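Local structure of uncharacterized protein AF_1796 (Archaeoglobus fulgidus, 1VIM) at residues R86-Q90 / A112-S117; V105-K110 / S129-M133; K118-G124 / A134-V140. The protein is of unknown function but, as a member of the SIS family, PHI subfamily, may bind a carbohydrate derivative and act as an isomerase. All blocks are in the same frame, centred on the assembly; numbering follows the deposited sequence.

How the contacts relate
From the N terminus, contact 1 opens in the loop before strand 92-96 and closes 22 residues later at the end of helix 103-115. Before it closes, contact 2 has begun on the same helix, so the two cross; contact 2 ends on helix 129-133. Contact 3 opens on strand 118-123, just after contact 1 is complete, and crosses contact 2 in its turn, ending on strand 136-139. Lys113 ties the series together, packing on Met133 and forming a salt bridge with Asp135. Loop, two helices and two neighbouring strands are thus joined into one continuous part of the alpha/beta domain.

Contact 1 (R86-Q90 / A112-S117); sequences RITDQ and AKDIGS. With FMT (formic acid), chain G.
An apolar contact between a loop and the end of a helix joins Ile87, on the way into strand 92-96, to Ile115 and Ser117, where helix 103-115 gives way to strand 118-123. No hydrogen bond spans the two segments, and the fit rests on van der Waals contact of side chains and backbone. The two isoleucines meet at a slant, CG2 of Ile87 touching CD1 of Ile115 at 3.8 Å. With its CG1 branch anti to the backbone N (chi1 -163°), Ile87 sends CD1 on to the methyl of Ala112, 4.2 Å from its CB, and alongside CB of Ser117. CG2 of Ile115, the other branch, lies 3.6 Å from the carbonyl O of Ile87.

The helix closes in a Schellman motif with Gly116 as its C-prime residue at positive phi (108°): Ser117 N turns back to Ala112 O and Gly116 N to Lys113 O, both weak bonds. This turn brings Gly116 against Asp89, whose CB lies 3.5 Å from Ile115 O. On the loop side, Gln90 N bonds Thr88 OG1 at 3.2 Å in an ST turn.

A formic acid, probably from the crystallisation liquor, accepts from Ile87 N at its O1 (2.9 Å) and also bonds Val194 N and Leu195 N of the second subunit. Leu195 of that subunit packs on Ile87 and Ala112, while within the chain Ala112 and Ser117 rest on Leu93 of strand 92-96.

Contact 2 (V105-K110 / S129-M133); sequences VVNISK and SLAKM
Ser129 meets Val106 where helix 103-115 and the short, weakly bonded helix 129-133 run side by side against a parallel beta sheet, in the alpha/beta fold of the SIS domain. Their axes approach to 9.8 Å and diverge by only 18°, with the N-to-C directions nearly parallel. CB of Ser129 lies 4.1 Å from CG2 of Val106, whereas its hydroxyl is engaged by Glu101.

Leu130 follows, with CG anti to the backbone N (chi1 -173°), and its two methyls divide the work. CD2 touches CG1 of Val105, the two side chains set askew, while CD1 comes within 3.4 Å of Ser109 OG. That hydroxyl is already committed to its own helix: it donates to Val105 O at 2.8 Å, reaching the carbonyl from the face opposite to the one used by Ser109 N. Leu130 also packs on Leu119 and Ala121 of strand 118-123, linking the helix pair to the sheet.

One turn later Met133 ends the contact, its chain bent at chi3 (-71°) and lying at about a right angle to Val106 and Lys110. Its methyl CE reaches CG1 of Val106 at 4.0 Å, and SD sits 3.6 Å from Lys110 CA.

Contact 3 (K118-G124 / A134-V140); sequences KLVAVTG and ADVVMVV
Asp135 and Lys118 cross at about a right angle where strand 118-123 begins and the chain enters strand 136-139, the carboxylate lying beside the lysine's first carbons: OD1 is 3.5 Å from Lys118 CB. CG of Asp135 stands anti to its carbonyl carbon (chi1 -63°), which turns OD1 to the backbone. There it accepts from Leu119 N at 2.9 Å, on its anti side and 16° out of the carboxylate plane. Lys113 shares this oxygen through a salt bridge.

Ala134, just before, presents its methyl to the CB of Ala121 at 3.8 Å, and Leu119 lays CG and CD2 along the alanine's CA. Leu119 O takes two donors, both in its carbonyl plane: Asp135 N at 2.7 Å and Val136 N at 3.3 Å.

Helix 129-133 connects the strands as a beta-alpha-beta unit, so they run parallel, with strand 136-139 at one edge of the sheet within this chain. The ladder continues through Ala121 N to Val136 O, Met138 N to Ala121 O (2.8 Å) and Thr123 N to Met138 O. At its far end Val140 N bonds Thr123 O (2.9 Å) from 38° above the plane of that carbonyl.

Residues alternate between the faces. Val120, Val122, Val136 and Met138 share one, where helices 34-46 and 160-181 pack; there Val120 CG2 lies 4.2 Å from Val136 CB. Ala121 and Val137 point the other way, toward Leu130 and Ala131 of helix 129-133.

Contact 1 (R86-Q90 / A112-S117)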
ATOM      1  N   ARG A  86      18.339  -2.296   0.319  1.00  8.58           N
ATOM      2  CA  ARG A  86      19.218  -1.207   0.729  1.00  9.27           C
ATOM      3  C   ARG A  86      19.600  -0.287  -0.435  1.00  9.19           C
ATOM      4  O   ARG A  86      20.129  -0.740  -1.459  1.00 10.03           O
ATOM      5  CB  ARG A  86      20.498  -1.853   1.296  1.00 11.73           C
ATOM      6  CG  ARG A  86      21.534  -0.861   1.694  1.00 14.28           C
ATOM      7  CD  ARG A  86      22.859  -1.493   2.123  1.00 16.75           C
ATOM      8  NE  ARG A  86      22.723  -2.153   3.419  1.00 18.20           N
ATOM      9  CZ  ARG A  86      22.851  -1.538   4.597  1.00 19.02           C
ATOM     10  NH1 ARG A  86      23.102  -0.242   4.663  1.00 19.69           N
ATOM     11  NH2 ARG A  86      22.701  -2.230   5.718  1.00 19.24           N
ATOM     12  N   ILE A  87      19.385   1.005  -0.274  1.00  8.83           N
ATOM     13  CA  ILE A  87      19.904   1.947  -1.268  1.00  8.71           C
ATOM     14  C   ILE A  87      21.428   2.147  -1.064  1.00 10.07           C
ATOM     15  O   ILE A  87      21.931   2.094   0.064  1.00 10.49           O
ATOM     16  CB  ILE A  87      19.135   3.290  -1.205  1.00  8.71           C
ATOM     17  CG1 ILE A  87      19.369   4.111  -2.484  1.00 10.02           C
ATOM     18  CG2 ILE A  87      19.492   4.074   0.087  1.00  9.59           C
ATOM     19  CD1 ILE A  87      18.480   5.364  -2.592  1.00  9.72           C
ATOM     20  N   THR A  88      22.151   2.359  -2.155  1.00  9.51           N
ATOM     21  CA  THR A  88      23.608   2.455  -2.087  1.00  9.03           C
ATOM     22  C   THR A  88      24.106   3.671  -2.844  1.00  9.40           C
ATOM     23  O   THR A  88      23.352   4.335  -3.570  1.00  9.33           O
ATOM     24  CB  THR A  88      24.284   1.203  -2.729  1.00 10.33           C
ATOM     25  OG1 THR A  88      24.129   1.247  -4.161  1.00 10.21           O
ATOM     26  CG2 THR A  88      23.684  -0.101  -2.203  1.00 11.12           C
ATOM     27  N   ASP A  89      25.419   3.891  -2.751  1.00  9.81           N
ATOM     28  CA  ASP A  89      26.055   5.009  -3.439  1.00 10.00           C
ATOM     29  C   ASP A  89      26.166   4.845  -4.972  1.00 10.07           C
ATOM     30  O   ASP A  89      26.710   5.748  -5.635  1.00 13.56           O
ATOM     31  CB  ASP A  89      27.410   5.353  -2.790  1.00 10.85           C
ATOM     32  CG  ASP A  89      28.444   4.255  -2.918  1.00 13.08           C
ATOM     33  OD1 ASP A  89      28.281   3.326  -3.739  1.00 14.20           O
ATOM     34  OD2 ASP A  89      29.490   4.288  -2.215  1.00 14.13           O
ATOM     35  N   GLN A  90      25.654   3.748  -5.537  1.00  9.76           N
ATOM     36  CA  GLN A  90      25.581   3.614  -6.988  1.00  9.57           C
ATOM     37  C   GLN A  90      24.179   3.858  -7.534  1.00  8.86           C
ATOM     38  O   GLN A  90      23.955   3.738  -8.749  1.00  9.16           O
ATOM     39  CB  GLN A  90      26.021   2.222  -7.418  1.00  9.17           C
ATOM     40  CG  GLN A  90      27.485   1.932  -7.082  1.00 10.41           C
ATOM     41  CD  GLN A  90      28.015   0.776  -7.890  1.00 10.88           C
ATOM     42  OE1 GLN A  90      27.250  -0.019  -8.438  1.00 11.95           O
ATOM     43  NE2 GLN A  90      29.338   0.709  -8.012  1.00 11.45           N
ATOM     44  N   ALA A 112      19.500   9.474   1.926  1.00  9.58           N
ATOM     45  CA  ALA A 112      20.044   8.921   0.696  1.00  9.71           C
ATOM     46  C   ALA A 112      21.323   9.632   0.235  1.00  9.69           C
ATOM     47  O   ALA A 112      22.291   8.964  -0.175  1.00 10.07           O
ATOM     48  CB  ALA A 112      18.975   8.966  -0.396  1.00 10.00           C
ATOM     49  N   LYS A 113      21.330  10.963   0.330  1.00 10.81           N
ATOM     50  CA  LYS A 113      22.500  11.763  -0.027  1.00 12.38           C
ATOM     51  C   LYS A 113      23.671  11.423   0.892  1.00 12.84           C
ATOM     52  O   LYS A 113      24.822  11.289   0.430  1.00 14.23           O
ATOM     53  CB  LYS A 113      22.178  13.259   0.048  1.00 13.10           C
ATOM     54  CG  LYS A 113      21.349  13.833  -1.112  1.00 16.52           C
ATOM     55  CD  LYS A 113      21.952  13.590  -2.505  1.00 19.69           C
ATOM     56  CE  LYS A 113      23.294  14.311  -2.722  1.00 22.35           C
ATOM     57  NZ  LYS A 113      23.951  13.980  -4.043  1.00 27.72           N
ATOM     58  N   ASP A 114      23.400  11.212   2.176  1.00 12.18           N
ATOM     59  CA  ASP A 114      24.469  10.829   3.117  1.00 13.81           C
ATOM     60  C   ASP A 114      25.061   9.450   2.822  1.00 13.60           C
ATOM     61  O   ASP A 114      26.262   9.225   2.975  1.00 15.66           O
ATOM     62  CB  ASP A 114      23.958  10.873   4.539  1.00 16.17           C
ATOM     63  CG  ASP A 114      23.738  12.287   5.039  1.00 20.94           C
ATOM     64  OD1 ASP A 114      24.231  13.259   4.424  1.00 23.02           O
ATOM     65  OD2 ASP A 114      23.063  12.507   6.047  1.00 26.26           O
ATOM     66  N   ILE A 115      24.216   8.519   2.372  1.00 11.83           N
ATOM     67  CA  ILE A 115      24.671   7.206   1.887  1.00 12.20           C
ATOM     68  C   ILE A 115      25.512   7.337   0.613  1.00 12.34           C
ATOM     69  O   ILE A 115      26.388   6.497   0.327  1.00 13.70           O
ATOM     70  CB  ILE A 115      23.442   6.287   1.673  1.00 11.37           C
ATOM     71  CG1 ILE A 115      22.891   5.908   3.062  1.00 13.32           C
ATOM     72  CG2 ILE A 115      23.806   5.078   0.789  1.00 13.59           C
ATOM     73  CD1 ILE A 115      21.506   5.279   3.018  1.00 12.51           C
ATOM     74  N   GLY A 116      25.227   8.384  -0.156  1.00 11.75           N
ATOM     75  CA  GLY A 116      25.938   8.684  -1.378  1.00 11.46           C
ATOM     76  C   GLY A 116      25.179   8.438  -2.670  1.00 11.66           C
ATOM     77  O   GLY A 116      25.740   8.560  -3.748  1.00 12.89           O
ATOM     78  N   SER A 117      23.906   8.066  -2.574  1.00 11.04           N
ATOM     79  CA  SER A 117      23.059   8.020  -3.750  1.00 10.57           C
ATOM     80  C   SER A 117      22.980   9.377  -4.426  1.00 10.51           C
ATOM     81  O   SER A 117      23.061  10.418  -3.765  1.00 12.14           O
ATOM     82  CB  SER A 117      21.657   7.558  -3.320  1.00 11.18           C
ATOM     83  OG  SER A 117      20.681   7.587  -4.381  0.65 14.75           O
TER
HETATM   84  C   FMT G 188      16.380   1.792   1.411  1.00 11.02           C
HETATM   85  O1  FMT G 188      17.512   1.648   1.877  1.00 10.41           O
HETATM   86  O2  FMT G 188      15.370   2.112   2.058  1.00 10.28           O

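Contact 2 (V105-K110 / S129-M133)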
ATOM      1  N   VAL A 105       9.846  13.470   2.374  1.00 11.02           N
ATOM      2  CA  VAL A 105      10.646  13.333   1.160  1.00 10.63           C
ATOM      3  C   VAL A 105      12.009  14.006   1.353  1.00 10.33           C
ATOM      4  O   VAL A 105      13.047  13.440   0.991  1.00  9.66           O
ATOM      5  CB  VAL A 105       9.881  13.898  -0.046  1.00 10.40           C
ATOM      6  CG1 VAL A 105      10.750  13.955  -1.308  1.00 11.47           C
ATOM      7  CG2 VAL A 105       8.622  13.078  -0.291  1.00 12.81           C
ATOM      8  N   VAL A 106      12.022  15.180   1.981  1.00 10.11           N
ATOM      9  CA  VAL A 106      13.291  15.837   2.288  1.00  9.42           C
ATOM     10  C   VAL A 106      14.146  14.998   3.245  1.00 10.31           C
ATOM     11  O   VAL A 106      15.348  14.802   3.014  1.00 10.24           O
ATOM     12  CB  VAL A 106      13.017  17.241   2.853  1.00 10.11           C
ATOM     13  CG1 VAL A 106      14.268  17.868   3.483  1.00 12.70           C
ATOM     14  CG2 VAL A 106      12.472  18.162   1.740  1.00 12.00           C
ATOM     15  N   ASN A 107      13.525  14.464   4.299  1.00  9.22           N
ATOM     16  CA  ASN A 107      14.293  13.691   5.280  1.00 11.40           C
ATOM     17  C   ASN A 107      14.890  12.419   4.658  1.00 11.54           C
ATOM     18  O   ASN A 107      16.069  12.093   4.888  1.00 11.93           O
ATOM     19  CB  ASN A 107      13.427  13.348   6.496  1.00 12.64           C
ATOM     20  CG  ASN A 107      13.096  14.567   7.339  1.00 14.66           C
ATOM     21  OD1 ASN A 107      13.708  15.631   7.190  1.00 16.82           O
ATOM     22  ND2 ASN A 107      12.132  14.401   8.250  1.00 16.61           N
ATOM     23  N   ILE A 108      14.086  11.702   3.874  1.00 11.04           N
ATOM     24  CA  ILE A 108      14.556  10.489   3.203  1.00 11.15           C
ATOM     25  C   ILE A 108      15.658  10.834   2.207  1.00 10.27           C
ATOM     26  O   ILE A 108      16.667  10.114   2.124  1.00 10.31           O
ATOM     27  CB  ILE A 108      13.385   9.816   2.456  1.00 12.65           C
ATOM     28  CG1 ILE A 108      12.414   9.153   3.442  1.00 15.07           C
ATOM     29  CG2 ILE A 108      13.880   8.837   1.392  1.00 13.50           C
ATOM     30  CD1 ILE A 108      12.906   7.921   4.146  1.00 18.19           C
ATOM     31  N   SER A 109      15.501  11.947   1.483  1.00  9.73           N
ATOM     32  CA  SER A 109      16.479  12.319   0.469  1.00 10.12           C
ATOM     33  C   SER A 109      17.789  12.718   1.110  1.00 10.69           C
ATOM     34  O   SER A 109      18.847  12.384   0.575  1.00 11.54           O
ATOM     35  CB  SER A 109      15.955  13.454  -0.411  1.00 10.64           C
ATOM     36  OG  SER A 109      14.808  13.032  -1.108  1.00 11.11           O
ATOM     37  N   LYS A 110      17.740  13.387   2.264  1.00 11.21           N
ATOM     38  CA  LYS A 110      18.978  13.688   2.993  1.00 12.50           C
ATOM     39  C   LYS A 110      19.695  12.400   3.410  1.00 12.64           C
ATOM     40  O   LYS A 110      20.925  12.290   3.272  1.00 13.21           O
ATOM     41  CB  LYS A 110      18.679  14.560   4.218  1.00 14.40           C
ATOM     42  CG  LYS A 110      19.939  14.995   5.047  1.00 17.71           C
ATOM     43  CD  LYS A 110      20.992  15.736   4.213  1.00 21.99           C
ATOM     44  CE  LYS A 110      22.051  16.425   5.121  1.00 24.38           C
ATOM     45  NZ  LYS A 110      22.886  15.451   5.866  1.00 27.16           N
ATOM     46  N   SER A 129      14.385  23.104  -0.383  1.00 13.83           N
ATOM     47  CA  SER A 129      15.244  22.176   0.340  1.00 14.34           C
ATOM     48  C   SER A 129      15.602  20.940  -0.522  1.00 13.46           C
ATOM     49  O   SER A 129      16.750  20.494  -0.538  1.00 14.17           O
ATOM     50  CB  SER A 129      14.567  21.725   1.640  1.00 15.16           C
ATOM     51  OG  SER A 129      14.346  22.833   2.523  1.00 18.09           O
ATOM     52  N   LEU A 130      14.615  20.353  -1.201  1.00 12.84           N
ATOM     53  CA  LEU A 130      14.886  19.168  -1.986  1.00 12.26           C
ATOM     54  C   LEU A 130      15.806  19.486  -3.155  1.00 12.92           C
ATOM     55  O   LEU A 130      16.758  18.734  -3.418  1.00 13.26           O
ATOM     56  CB  LEU A 130      13.553  18.594  -2.460  1.00 11.35           C
ATOM     57  CG  LEU A 130      13.680  17.248  -3.162  1.00 10.66           C
ATOM     58  CD1 LEU A 130      14.164  16.207  -2.146  1.00 12.28           C
ATOM     59  CD2 LEU A 130      12.392  16.831  -3.804  1.00 11.65           C
ATOM     60  N   ALA A 131      15.531  20.589  -3.851  1.00 12.73           N
ATOM     61  CA  ALA A 131      16.332  20.983  -5.014  1.00 12.93           C
ATOM     62  C   ALA A 131      17.777  21.259  -4.639  1.00 14.11           C
ATOM     63  O   ALA A 131      18.689  20.864  -5.369  1.00 14.51           O
ATOM     64  CB  ALA A 131      15.715  22.172  -5.703  1.00 13.84           C
ATOM     65  N   LYS A 132      17.997  21.905  -3.490  1.00 14.90           N
ATOM     66  CA  LYS A 132      19.368  22.220  -3.077  1.00 16.31           C
ATOM     67  C   LYS A 132      20.231  20.999  -2.852  1.00 16.93           C
ATOM     68  O   LYS A 132      21.449  21.076  -2.994  1.00 17.98           O
ATOM     69  CB  LYS A 132      19.392  23.140  -1.846  1.00 18.48           C
ATOM     70  CG  LYS A 132      18.845  24.528  -2.130  1.00 22.64           C
ATOM     71  CD  LYS A 132      18.980  25.445  -0.926  1.00 26.77           C
ATOM     72  CE  LYS A 132      17.983  25.110   0.149  1.00 29.19           C
ATOM     73  NZ  LYS A 132      18.144  26.024   1.324  1.00 31.16           N
ATOM     74  N   MET A 133      19.618  19.864  -2.512  1.00 15.66           N
ATOM     75  CA  MET A 133      20.327  18.607  -2.320  1.00 16.35           C
ATOM     76  C   MET A 133      20.548  17.819  -3.611  1.00 14.95           C
ATOM     77  O   MET A 133      21.313  16.855  -3.618  1.00 15.84           O
ATOM     78  CB  MET A 133      19.520  17.697  -1.375  1.00 17.40           C
ATOM     79  CG  MET A 133      19.657  18.057   0.091  1.00 19.41           C
ATOM     80  SD  MET A 133      18.865  16.826   1.147  1.00 21.83           S
ATOM     81  CE  MET A 133      17.210  17.159   0.805  1.00 20.02           C
TER

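Contact 3 (K118-G124 / A134-V140)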
ATOM      1  N   LYS A 118      22.764   9.371  -5.734  1.00 10.60           N
ATOM      2  CA  LYS A 118      22.420  10.604  -6.430  1.00 11.77           C
ATOM      3  C   LYS A 118      20.919  10.891  -6.271  1.00 10.88           C
ATOM      4  O   LYS A 118      20.140   9.993  -5.909  1.00 10.78           O
ATOM      5  CB  LYS A 118      22.832  10.530  -7.907  1.00 12.03           C
ATOM      6  CG  LYS A 118      24.382  10.523  -8.052  1.00 13.18           C
ATOM      7  CD  LYS A 118      24.824  10.529  -9.474  1.00 15.20           C
ATOM      8  CE  LYS A 118      26.338  10.437  -9.548  1.00 16.72           C
ATOM      9  NZ  LYS A 118      26.757  10.582 -10.979  1.00 20.80           N
ATOM     10  N   LEU A 119      20.518  12.129  -6.557  1.00 10.53           N
ATOM     11  CA  LEU A 119      19.148  12.568  -6.340  1.00  9.16           C
ATOM     12  C   LEU A 119      18.682  13.428  -7.500  1.00  9.87           C
ATOM     13  O   LEU A 119      19.376  14.374  -7.905  1.00 10.01           O
ATOM     14  CB  LEU A 119      19.058  13.363  -5.028  1.00 11.02           C
ATOM     15  CG  LEU A 119      17.737  14.064  -4.688  1.00 11.09           C
ATOM     16  CD1 LEU A 119      16.592  13.050  -4.445  1.00 12.49           C
ATOM     17  CD2 LEU A 119      17.893  14.983  -3.450  1.00 13.79           C
ATOM     18  N   VAL A 120      17.536  13.061  -8.059  1.00  9.22           N
ATOM     19  CA  VAL A 120      16.805  13.890  -8.992  1.00  9.38           C
ATOM     20  C   VAL A 120      15.601  14.429  -8.262  1.00  9.49           C
ATOM     21  O   VAL A 120      14.802  13.651  -7.723  1.00 10.98           O
ATOM     22  CB  VAL A 120      16.328  13.111 -10.230  1.00 10.04           C
ATOM     23  CG1 VAL A 120      15.505  14.000 -11.142  1.00 11.34           C
ATOM     24  CG2 VAL A 120      17.496  12.469 -10.963  1.00 11.69           C
ATOM     25  N   ALA A 121      15.446  15.754  -8.263  1.00  9.42           N
ATOM     26  CA  ALA A 121      14.277  16.382  -7.656  1.00 10.03           C
ATOM     27  C   ALA A 121      13.322  16.793  -8.750  1.00 10.44           C
ATOM     28  O   ALA A 121      13.690  17.565  -9.618  1.00 12.13           O
ATOM     29  CB  ALA A 121      14.689  17.590  -6.796  1.00 10.28           C
ATOM     30  N   VAL A 122      12.094  16.275  -8.705  1.00  9.28           N
ATOM     31  CA  VAL A 122      11.017  16.709  -9.594  1.00  9.62           C
ATOM     32  C   VAL A 122      10.138  17.619  -8.749  1.00  9.62           C
ATOM     33  O   VAL A 122       9.417  17.148  -7.862  1.00  9.62           O
ATOM     34  CB  VAL A 122      10.207  15.532 -10.166  1.00  9.47           C
ATOM     35  CG1 VAL A 122       9.098  16.048 -11.067  1.00 11.13           C
ATOM     36  CG2 VAL A 122      11.117  14.554 -10.904  1.00 10.28           C
ATOM     37  N   THR A 123      10.224  18.911  -9.026  1.00 10.33           N
ATOM     38  CA  THR A 123       9.692  19.922  -8.116  1.00 10.62           C
ATOM     39  C   THR A 123       9.331  21.190  -8.860  1.00 11.26           C
ATOM     40  O   THR A 123       9.859  21.437  -9.948  1.00 11.91           O
ATOM     41  CB  THR A 123      10.736  20.207  -6.974  1.00 11.01           C
ATOM     42  OG1 THR A 123      10.228  21.185  -6.045  1.00 12.49           O
ATOM     43  CG2 THR A 123      12.054  20.814  -7.508  1.00 12.31           C
ATOM     44  N   GLY A 124       8.461  22.009  -8.260  1.00 11.79           N
ATOM     45  CA  GLY A 124       8.129  23.294  -8.837  1.00 13.18           C
ATOM     46  C   GLY A 124       9.039  24.406  -8.347  1.00 14.79           C
ATOM     47  O   GLY A 124       8.949  25.529  -8.852  1.00 17.55           O
ATOM     48  N   ALA A 134      19.884  18.216  -4.687  1.00 13.21           N
ATOM     49  CA  ALA A 134      19.743  17.337  -5.845  1.00 12.38           C
ATOM     50  C   ALA A 134      20.892  17.461  -6.808  1.00 13.09           C
ATOM     51  O   ALA A 134      21.456  18.539  -6.988  1.00 14.99           O
ATOM     52  CB  ALA A 134      18.466  17.657  -6.574  1.00 12.36           C
ATOM     53  N   ASP A 135      21.226  16.352  -7.444  1.00 11.50           N
ATOM     54  CA  ASP A 135      22.172  16.385  -8.543  1.00 12.38           C
ATOM     55  C   ASP A 135      21.571  16.961  -9.808  1.00 12.88           C
ATOM     56  O   ASP A 135      22.283  17.610 -10.609  1.00 15.99           O
ATOM     57  CB  ASP A 135      22.705  14.972  -8.779  1.00 13.39           C
ATOM     58  CG  ASP A 135      23.450  14.469  -7.593  1.00 15.33           C
ATOM     59  OD1 ASP A 135      22.853  13.812  -6.722  1.00 13.91           O
ATOM     60  OD2 ASP A 135      24.674  14.703  -7.424  1.00 19.90           O
ATOM     61  N   VAL A 136      20.275  16.716 -10.015  1.00 12.09           N
ATOM     62  CA  VAL A 136      19.526  17.230 -11.150  1.00 12.15           C
ATOM     63  C   VAL A 136      18.214  17.746 -10.587  1.00 11.30           C
ATOM     64  O   VAL A 136      17.516  17.033  -9.837  1.00 12.05           O
ATOM     65  CB  VAL A 136      19.226  16.128 -12.202  1.00 13.18           C
ATOM     66  CG1 VAL A 136      18.306  16.637 -13.273  1.00 15.88           C
ATOM     67  CG2 VAL A 136      20.529  15.606 -12.821  1.00 15.46           C
ATOM     68  N   VAL A 137      17.908  18.995 -10.902  1.00 12.10           N
ATOM     69  CA  VAL A 137      16.678  19.645 -10.467  1.00 12.32           C
ATOM     70  C   VAL A 137      15.797  19.777 -11.702  1.00 12.77           C
ATOM     71  O   VAL A 137      16.083  20.594 -12.592  1.00 13.67           O
ATOM     72  CB  VAL A 137      16.971  21.025  -9.850  1.00 12.86           C
ATOM     73  CG1 VAL A 137      15.680  21.731  -9.448  1.00 15.65           C
ATOM     74  CG2 VAL A 137      17.952  20.879  -8.687  1.00 14.61           C
ATOM     75  N   MET A 138      14.765  18.938 -11.778  1.00 12.13           N
ATOM     76  CA  MET A 138      13.869  18.916 -12.908  1.00 11.81           C
ATOM     77  C   MET A 138      12.646  19.747 -12.562  1.00 11.52           C
ATOM     78  O   MET A 138      11.772  19.311 -11.799  1.00 12.51           O
ATOM     79  CB  MET A 138      13.537  17.457 -13.250  1.00 12.34           C
ATOM     80  CG  MET A 138      12.676  17.254 -14.466  1.00 13.73           C
ATOM     81  SD  MET A 138      13.564  17.644 -16.018  1.00 17.87           S
ATOM     82  CE  MET A 138      12.588  18.951 -16.586  1.00 19.12           C
ATOM     83  N   VAL A 139      12.629  20.987 -13.055  1.00 12.96           N
ATOM     84  CA  VAL A 139      11.599  21.925 -12.648  1.00 13.33           C
ATOM     85  C   VAL A 139      10.350  21.724 -13.464  1.00 13.06           C
ATOM     86  O   VAL A 139      10.360  21.802 -14.691  1.00 14.94           O
ATOM     87  CB  VAL A 139      12.086  23.369 -12.774  1.00 14.59           C
ATOM     88  CG1 VAL A 139      10.984  24.319 -12.333  1.00 15.93           C
ATOM     89  CG2 VAL A 139      13.335  23.569 -11.919  1.00 16.63           C
ATOM     90  N   VAL A 140       9.274  21.400 -12.764  1.00 11.47           N
ATOM     91  CA  VAL A 140       7.951  21.268 -13.343  1.00 12.87           C
ATOM     92  C   VAL A 140       7.062  22.120 -12.471  1.00 14.13           C
ATOM     93  O   VAL A 140       6.823  21.782 -11.322  1.00 14.21           O
ATOM     94  CB  VAL A 140       7.467  19.782 -13.343  1.00 13.94           C
ATOM     95  CG1 VAL A 140       6.106  19.677 -13.938  1.00 15.72           C
ATOM     96  CG2 VAL A 140       8.475  18.887 -14.133  1.00 15.72           C
TER